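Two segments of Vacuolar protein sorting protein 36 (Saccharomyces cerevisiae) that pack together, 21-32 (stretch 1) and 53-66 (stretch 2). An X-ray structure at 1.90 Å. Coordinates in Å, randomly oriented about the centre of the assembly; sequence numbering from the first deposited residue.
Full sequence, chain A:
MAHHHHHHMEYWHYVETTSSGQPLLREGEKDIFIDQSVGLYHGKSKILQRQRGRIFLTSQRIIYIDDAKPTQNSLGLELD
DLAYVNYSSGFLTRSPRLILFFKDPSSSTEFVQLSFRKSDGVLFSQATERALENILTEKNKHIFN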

ATOM      1  N   GLY A  21      -7.518 -34.172   9.826  1.00 31.46           N
ATOM      2  CA  GLY A  21      -7.185 -32.966   9.074  1.00 30.03           C
ATOM      3  C   GLY A  21      -5.707 -32.792   8.814  1.00 29.44           C
ATOM      4  O   GLY A  21      -5.234 -31.670   8.615  1.00 29.95           O
ATOM      5  N   GLN A  22      -4.967 -33.896   8.818  1.00 27.80           N
ATOM      6  CA  GLN A  22      -3.574 -33.862   8.457  1.00 26.95           C
ATOM      7  C   GLN A  22      -3.425 -34.160   6.948  1.00 25.63           C
ATOM      8  O   GLN A  22      -3.918 -35.185   6.463  1.00 24.27           O
ATOM      9  N   PRO A  23      -2.752 -33.260   6.194  1.00 24.20           N
ATOM     10  CA  PRO A  23      -2.620 -33.481   4.742  1.00 23.47           C
ATOM     11  C   PRO A  23      -1.725 -34.669   4.417  1.00 22.94           C
ATOM     12  O   PRO A  23      -0.746 -34.927   5.127  1.00 21.78           O
ATOM     13  N   LEU A  24      -2.069 -35.385   3.352  1.00 22.72           N
ATOM     14  CA  LEU A  24      -1.269 -36.505   2.887  1.00 23.39           C
ATOM     15  C   LEU A  24      -0.319 -35.961   1.839  1.00 23.08           C
ATOM     16  O   LEU A  24      -0.741 -35.511   0.778  1.00 23.50           O
ATOM     17  N   LEU A  25       0.967 -35.975   2.158  1.00 23.27           N
ATOM     18  CA  LEU A  25       1.971 -35.257   1.383  1.00 24.07           C
ATOM     19  C   LEU A  25       2.657 -36.164   0.382  1.00 24.81           C
ATOM     20  O   LEU A  25       2.672 -37.398   0.538  1.00 23.63           O
ATOM     21  N   ARG A  26       3.219 -35.546  -0.649  1.00 25.13           N
ATOM     22  CA  ARG A  26       3.897 -36.276  -1.700  1.00 26.74           C
ATOM     23  C   ARG A  26       5.254 -36.806  -1.242  1.00 27.55           C
ATOM     24  O   ARG A  26       5.795 -36.352  -0.222  1.00 26.69           O
ATOM     25  N   GLU A  27       5.785 -37.792  -1.965  1.00 28.92           N
ATOM     26  CA  GLU A  27       7.085 -38.340  -1.620  1.00 30.49           C
ATOM     27  C   GLU A  27       8.128 -37.221  -1.525  1.00 29.90           C
ATOM     28  O   GLU A  27       8.293 -36.423  -2.453  1.00 30.88           O
ATOM     29  N   GLY A  28       8.810 -37.149  -0.386  1.00 29.03           N
ATOM     30  CA  GLY A  28       9.879 -36.165  -0.210  1.00 28.22           C
ATOM     31  C   GLY A  28       9.380 -34.735   0.009  1.00 26.91           C
ATOM     32  O   GLY A  28      10.175 -33.807   0.145  1.00 26.77           O
ATOM     33  N   GLU A  29       8.064 -34.548   0.018  1.00 24.60           N
ATOM     34  CA  GLU A  29       7.494 -33.237   0.344  1.00 22.69           C
ATOM     35  C   GLU A  29       7.430 -33.045   1.876  1.00 22.98           C
ATOM     36  O   GLU A  29       6.888 -33.901   2.584  1.00 21.92           O
ATOM     37  N   LYS A  30       7.974 -31.927   2.377  1.00 22.40           N
ATOM     38  CA  LYS A  30       8.116 -31.708   3.821  1.00 23.07           C
ATOM     39  C   LYS A  30       7.403 -30.439   4.293  1.00 21.10           C
ATOM     40  O   LYS A  30       7.480 -29.412   3.602  1.00 19.25           O
ATOM     41  N   ASP A  31       6.719 -30.491   5.448  1.00 20.14           N
ATOM     42  CA  ASP A  31       6.134 -29.249   5.976  1.00 20.25           C
ATOM     43  C   ASP A  31       7.167 -28.263   6.544  1.00 18.77           C
ATOM     44  O   ASP A  31       8.174 -28.658   7.149  1.00 17.71           O
ATOM     45  N   ILE A  32       6.922 -26.983   6.283  1.00 15.66           N
ATOM     46  CA  ILE A  32       7.838 -25.921   6.699  1.00 15.57           C
ATOM     47  C   ILE A  32       7.149 -25.042   7.723  1.00 14.73           C
ATOM     48  O   ILE A  32       7.737 -24.697   8.739  1.00 15.36           O
ATOM     49  N   GLY A  53      -9.669 -22.251   7.915  1.00 17.50           N
ATOM     50  CA  GLY A  53      -8.830 -23.417   7.757  1.00 18.08           C
ATOM     51  C   GLY A  53      -7.427 -23.170   8.275  1.00 17.78           C
ATOM     52  O   GLY A  53      -7.046 -22.021   8.607  1.00 17.31           O
ATOM     53  N   ARG A  54      -6.669 -24.244   8.389  1.00 17.40           N
ATOM     54  CA  ARG A  54      -5.246 -24.133   8.656  1.00 17.80           C
ATOM     55  C   ARG A  54      -4.540 -24.020   7.312  1.00 17.25           C
ATOM     56  O   ARG A  54      -4.983 -24.598   6.297  1.00 16.24           O
ATOM     57  N   ILE A  55      -3.452 -23.259   7.295  1.00 15.54           N
ATOM     58  CA  ILE A  55      -2.681 -23.105   6.088  1.00 15.70           C
ATOM     59  C   ILE A  55      -1.314 -23.744   6.332  1.00 15.76           C
ATOM     60  O   ILE A  55      -0.709 -23.525   7.391  1.00 15.97           O
ATOM     61  N   PHE A  56      -0.871 -24.582   5.393  1.00 15.69           N
ATOM     62  CA  PHE A  56       0.423 -25.280   5.489  1.00 15.96           C
ATOM     63  C   PHE A  56       1.298 -24.827   4.342  1.00 14.63           C
ATOM     64  O   PHE A  56       0.852 -24.819   3.177  1.00 15.39           O
ATOM     65  N   LEU A  57       2.543 -24.501   4.639  1.00 13.20           N
ATOM     66  CA  LEU A  57       3.535 -24.308   3.617  1.00 12.32           C
ATOM     67  C   LEU A  57       4.419 -25.550   3.596  1.00 13.48           C
ATOM     68  O   LEU A  57       4.949 -25.975   4.654  1.00 12.34           O
ATOM     69  N   THR A  58       4.603 -26.114   2.405  1.00 12.69           N
ATOM     70  CA  THR A  58       5.558 -27.192   2.226  1.00 15.12           C
ATOM     71  C   THR A  58       6.620 -26.721   1.265  1.00 15.19           C
ATOM     72  O   THR A  58       6.524 -25.634   0.654  1.00 14.97           O
ATOM     73  N   SER A  59       7.646 -27.553   1.119  1.00 15.80           N
ATOM     74  CA  SER A  59       8.664 -27.393   0.123  1.00 17.29           C
ATOM     75  C   SER A  59       8.119 -27.252  -1.330  1.00 17.77           C
ATOM     76  O   SER A  59       8.806 -26.724  -2.176  1.00 19.79           O
ATOM     77  N   GLN A  60       6.902 -27.714  -1.596  1.00 16.90           N
ATOM     78  CA  GLN A  60       6.356 -27.723  -2.949  1.00 17.50           C
ATOM     79  C   GLN A  60       5.076 -26.933  -3.108  1.00 15.18           C
ATOM     80  O   GLN A  60       4.744 -26.549  -4.220  1.00 15.08           O
ATOM     81  N   ARG A  61       4.317 -26.780  -2.027  1.00 13.81           N
ATOM     82  CA  ARG A  61       2.909 -26.321  -2.125  1.00 13.84           C
ATOM     83  C   ARG A  61       2.505 -25.385  -0.993  1.00 13.09           C
ATOM     84  O   ARG A  61       3.114 -25.397   0.077  1.00 13.17           O
ATOM     85  N   ILE A  62       1.428 -24.633  -1.220  1.00 12.38           N
ATOM     86  CA  ILE A  62       0.642 -24.050  -0.145  1.00 12.79           C
ATOM     87  C   ILE A  62      -0.651 -24.844  -0.082  1.00 13.32           C
ATOM     88  O   ILE A  62      -1.317 -25.057  -1.113  1.00 13.45           O
ATOM     89  N   ILE A  63      -1.017 -25.279   1.113  1.00 13.08           N
ATOM     90  CA  ILE A  63      -2.155 -26.155   1.289  1.00 13.37           C
ATOM     91  C   ILE A  63      -3.138 -25.590   2.276  1.00 13.09           C
ATOM     92  O   ILE A  63      -2.780 -25.226   3.383  1.00 13.32           O
ATOM     93  N   TYR A  64      -4.395 -25.504   1.872  1.00 12.04           N
ATOM     94  CA  TYR A  64      -5.466 -25.076   2.770  1.00 12.81           C
ATOM     95  C   TYR A  64      -6.239 -26.289   3.274  1.00 14.37           C
ATOM     96  O   TYR A  64      -6.798 -27.036   2.455  1.00 13.51           O
ATOM     97  N   ILE A  65      -6.283 -26.462   4.603  1.00 15.41           N
ATOM     98  CA  ILE A  65      -7.050 -27.562   5.241  1.00 16.86           C
ATOM     99  C   ILE A  65      -8.302 -26.996   5.912  1.00 16.88           C
ATOM    100  O   ILE A  65      -8.216 -26.310   6.955  1.00 16.39           O
ATOM    101  N   ASP A  66      -9.459 -27.266   5.312  1.00 16.57           N
ATOM    102  CA  ASP A  66     -10.724 -26.758   5.824  1.00 18.91           C
ATOM    103  C   ASP A  66     -11.024 -27.219   7.254  1.00 20.37           C
ATOM    104  O   ASP A  66     -10.895 -28.403   7.560  1.00 21.21           O
TER

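A mostly extended loop lies along a β-hairpin, joined by a buried carboxylate-guanidinium salt bridge between Glu29 and Arg61, with a small apolar patch at one end and a short antiparallel pairing at the other. Glu29 is the hub. Its t,t side chain starts sideways but carries the carboxylate inward, where OE2 accepts from Thr58 OG1 (2.6 Å) and Arg61 NE (3.0 Å), while OE1 takes Arg61 NH2 (3.0 Å) and its own loop's Arg26 N (2.8 Å). One acid thus ties the hairpin to the type II turn from Arg26 to Glu29. Arg61 (m,t,m) offers its guanidinium edge to this salt bridge, leaving a face for Arg26, which stacks nearly flat on it, centres 4.0 Å apart. The two like charges lie close, Arg26 NH2 3.8 Å from Arg61 NE; Glu29 pairs with Arg61, and Arg26 donates from NE (3.2 Å) and NH2 (3.0 Å) to OE1 of Gln60 (m,t).

Next to the turn, Ser59 OG (p) accepts from Lys30 N at 3.1 Å; a water links that hydroxyl to Gln60 NE2 and, weakly, Gly28 O.

The apolar patch is modest. Pro23 points in and sets CG over the Phe56 ring (m), 3.9 Å from its centroid, while Leu25 CD1 reaches Ile63 CD1 at 3.6 Å. At the far end, Ile32 (m,t) rests CG2 4.0 Å from Leu57 CD2, beside the backbone bond from Ile32 N to Leu57 O (2.7 Å).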

ATOM      1  CB  GLN A  22      -2.788 -34.832   9.342  1.00 27.58           C
ATOM      2  CG  GLN A  22      -1.264 -34.695   9.267  1.00 32.50           C
ATOM      3  CD  GLN A  22      -0.709 -33.310   9.724  1.00 37.64           C
ATOM      4  OE1 GLN A  22      -1.099 -32.755  10.769  1.00 38.77           O
ATOM      5  NE2 GLN A  22       0.221 -32.769   8.934  1.00 38.16           N
ATOM      6  CB  PRO A  23      -1.995 -32.173   4.221  1.00 23.49           C
ATOM      7  CG  PRO A  23      -1.336 -31.553   5.419  1.00 23.61           C
ATOM      8  CD  PRO A  23      -2.086 -32.016   6.640  1.00 24.61           C
ATOM      9  CB  LEU A  24      -2.172 -37.619   2.306  1.00 23.64           C
ATOM     10  CG  LEU A  24      -3.230 -38.170   3.280  1.00 25.09           C
ATOM     11  CD1 LEU A  24      -4.049 -39.297   2.658  1.00 28.74           C
ATOM     12  CD2 LEU A  24      -2.599 -38.635   4.573  1.00 27.26           C
ATOM     13  CB  LEU A  25       2.972 -34.602   2.335  1.00 23.73           C
ATOM     14  CG  LEU A  25       2.785 -33.153   2.858  1.00 24.69           C
ATOM     15  CD1 LEU A  25       1.448 -32.466   2.616  1.00 21.56           C
ATOM     16  CD2 LEU A  25       3.249 -32.976   4.293  1.00 24.68           C
ATOM     17  CB  ARG A  26       3.977 -35.410  -2.958  1.00 26.88           C
ATOM     18  CG  ARG A  26       2.577 -34.947  -3.351  1.00 28.01           C
ATOM     19  CD  ARG A  26       2.445 -34.416  -4.758  1.00 32.32           C
ATOM     20  NE  ARG A  26       3.049 -33.108  -4.924  1.00 30.04           N
ATOM     21  CZ  ARG A  26       2.490 -32.049  -5.520  1.00 28.47           C
ATOM     22  NH1 ARG A  26       1.265 -32.067  -6.030  1.00 27.82           N
ATOM     23  NH2 ARG A  26       3.189 -30.937  -5.593  1.00 28.51           N
ATOM     24  CB  GLU A  27       7.520 -39.422  -2.621  1.00 31.18           C
ATOM     25  CG  GLU A  27       8.895 -40.038  -2.314  1.00 36.31           C
ATOM     26  CD  GLU A  27       8.997 -41.528  -2.687  1.00 43.22           C
ATOM     27  OE1 GLU A  27       7.982 -42.281  -2.564  1.00 46.12           O
ATOM     28  OE2 GLU A  27      10.109 -41.949  -3.087  1.00 45.66           O
ATOM     29  CB  GLU A  29       6.112 -33.116  -0.296  1.00 22.77           C
ATOM     30  CG  GLU A  29       5.495 -31.735  -0.153  1.00 19.88           C
ATOM     31  CD  GLU A  29       4.027 -31.678  -0.606  1.00 22.08           C
ATOM     32  OE1 GLU A  29       3.378 -32.737  -0.824  1.00 18.39           O
ATOM     33  OE2 GLU A  29       3.506 -30.552  -0.722  1.00 16.18           O
ATOM     34  CB  LYS A  30       9.603 -31.614   4.199  1.00 23.45           C
ATOM     35  CG  LYS A  30      10.373 -32.948   4.129  1.00 25.89           C
ATOM     36  CD  LYS A  30      11.901 -32.698   4.331  1.00 25.79           C
ATOM     37  CE  LYS A  30      12.699 -33.989   4.214  1.00 28.16           C
ATOM     38  NZ  LYS A  30      12.205 -34.787   3.043  1.00 31.56           N
ATOM     39  CB  ASP A  31       4.895 -29.417   6.858  1.00 23.16           C
ATOM     40  CG  ASP A  31       5.128 -30.261   8.091  1.00 29.21           C
ATOM     41  OD1 ASP A  31       6.288 -30.681   8.370  1.00 34.75           O
ATOM     42  OD2 ASP A  31       4.103 -30.527   8.777  1.00 35.83           O
ATOM     43  CB  ILE A  32       8.310 -25.089   5.490  1.00 15.10           C
ATOM     44  CG1 ILE A  32       9.108 -25.968   4.529  1.00 17.53           C
ATOM     45  CG2 ILE A  32       9.128 -23.843   5.940  1.00 14.93           C
ATOM     46  CD1 ILE A  32       9.399 -25.269   3.209  1.00 18.86           C
ATOM     47  CB  ARG A  54      -4.729 -25.362   9.412  1.00 18.50           C
ATOM     48  CG  ARG A  54      -5.125 -25.368  10.869  1.00 24.65           C
ATOM     49  CD  ARG A  54      -4.318 -26.419  11.608  1.00 32.31           C
ATOM     50  NE  ARG A  54      -4.699 -27.731  11.111  1.00 40.12           N
ATOM     51  CZ  ARG A  54      -4.070 -28.866  11.401  1.00 44.64           C
ATOM     52  NH1 ARG A  54      -2.993 -28.865  12.198  1.00 45.20           N
ATOM     53  NH2 ARG A  54      -4.526 -30.002  10.879  1.00 45.30           N
ATOM     54  CB  ILE A  55      -2.629 -21.588   5.615  1.00 16.27           C
ATOM     55  CG1 ILE A  55      -2.256 -21.468   4.133  1.00 16.37           C
ATOM     56  CG2 ILE A  55      -1.695 -20.746   6.486  1.00 15.64           C
ATOM     57  CD1 ILE A  55      -3.422 -21.809   3.172  1.00 21.21           C
ATOM     58  CB  PHE A  56       0.277 -26.810   5.313  1.00 17.40           C
ATOM     59  CG  PHE A  56      -0.374 -27.526   6.451  1.00 18.74           C
ATOM     60  CD1 PHE A  56      -1.711 -27.296   6.777  1.00 22.26           C
ATOM     61  CD2 PHE A  56       0.335 -28.471   7.177  1.00 23.19           C
ATOM     62  CE1 PHE A  56      -2.332 -27.996   7.842  1.00 24.24           C
ATOM     63  CE2 PHE A  56      -0.275 -29.173   8.243  1.00 24.35           C
ATOM     64  CZ  PHE A  56      -1.603 -28.935   8.565  1.00 22.41           C
ATOM     65  CB  LEU A  57       4.401 -23.063   3.908  1.00 11.76           C
ATOM     66  CG  LEU A  57       5.599 -22.869   2.949  1.00 10.33           C
ATOM     67  CD1 LEU A  57       5.072 -22.322   1.601  1.00  9.74           C
ATOM     68  CD2 LEU A  57       6.547 -21.833   3.588  1.00  9.24           C
ATOM     69  CB  THR A  58       4.915 -28.527   1.691  1.00 15.30           C
ATOM     70  OG1 THR A  58       4.663 -28.402   0.291  1.00 16.73           O
ATOM     71  CG2 THR A  58       3.627 -28.928   2.426  1.00 16.83           C
ATOM     72  CB  SER A  59       9.659 -28.599   0.189  1.00 17.53           C
ATOM     73  OG  SER A  59       8.991 -29.861   0.306  1.00 20.61           O
ATOM     74  CB  GLN A  60       6.025 -29.167  -3.366  1.00 16.99           C
ATOM     75  CG  GLN A  60       7.244 -30.097  -3.384  1.00 20.52           C
ATOM     76  CD  GLN A  60       6.873 -31.497  -3.826  1.00 21.29           C
ATOM     77  OE1 GLN A  60       5.853 -31.697  -4.468  1.00 25.93           O
ATOM     78  NE2 GLN A  60       7.708 -32.475  -3.477  1.00 25.05           N
ATOM     79  CB  ARG A  61       1.939 -27.516  -2.119  1.00 13.33           C
ATOM     80  CG  ARG A  61       2.043 -28.399  -3.394  1.00 15.50           C
ATOM     81  CD  ARG A  61       0.917 -29.425  -3.465  1.00 15.53           C
ATOM     82  NE  ARG A  61       1.103 -30.503  -2.497  1.00 17.78           N
ATOM     83  CZ  ARG A  61       0.207 -31.470  -2.288  1.00 21.56           C
ATOM     84  NH1 ARG A  61      -0.943 -31.486  -2.958  1.00 18.99           N
ATOM     85  NH2 ARG A  61       0.456 -32.425  -1.394  1.00 21.73           N
ATOM     86  CB  ILE A  62       0.339 -22.531  -0.399  1.00 12.48           C
ATOM     87  CG1 ILE A  62       1.626 -21.703  -0.279  1.00 13.16           C
ATOM     88  CG2 ILE A  62      -0.745 -22.043   0.577  1.00 14.10           C
ATOM     89  CD1 ILE A  62       1.618 -20.329  -1.109  1.00 13.93           C
ATOM     90  CB  ILE A  63      -1.701 -27.557   1.756  1.00 13.34           C
ATOM     91  CG1 ILE A  63      -0.831 -28.245   0.672  1.00 14.65           C
ATOM     92  CG2 ILE A  63      -2.938 -28.423   2.187  1.00 12.94           C
ATOM     93  CD1 ILE A  63      -0.078 -29.481   1.212  1.00 15.05           C
ATOM     94  CB  TYR A  64      -6.392 -24.086   2.040  1.00 12.95           C
ATOM     95  CG  TYR A  64      -7.682 -23.782   2.766  1.00 13.66           C
ATOM     96  CD1 TYR A  64      -7.773 -22.707   3.682  1.00 14.38           C
ATOM     97  CD2 TYR A  64      -8.815 -24.577   2.559  1.00 16.00           C
ATOM     98  CE1 TYR A  64      -8.955 -22.454   4.360  1.00 15.94           C
ATOM     99  CE2 TYR A  64     -10.000 -24.326   3.237  1.00 15.21           C
ATOM    100  CZ  TYR A  64     -10.054 -23.265   4.129  1.00 15.75           C
ATOM    101  OH  TYR A  64     -11.224 -23.025   4.790  1.00 15.10           O
ATOM    102  CB  ILE A  65      -6.205 -28.369   6.291  1.00 16.96           C
ATOM    103  CG1 ILE A  65      -4.905 -28.917   5.681  1.00 18.60           C
ATOM    104  CG2 ILE A  65      -7.057 -29.479   6.936  1.00 17.64           C
ATOM    105  CD1 ILE A  65      -5.087 -29.810   4.426  1.00 22.92           C
ATOM    106  CB  ASP A  66     -11.870 -27.134   4.867  1.00 18.92           C
ATOM    107  CG  ASP A  66     -13.120 -26.337   5.141  1.00 21.39           C
ATOM    108  OD1 ASP A  66     -13.069 -25.074   5.064  1.00 20.83           O
ATOM    109  OD2 ASP A  66     -14.147 -26.975   5.480  1.00 22.20           O
TER
HETATM  110  O   HOH W   1      10.261 -31.220  -1.910  1.00 34.44           O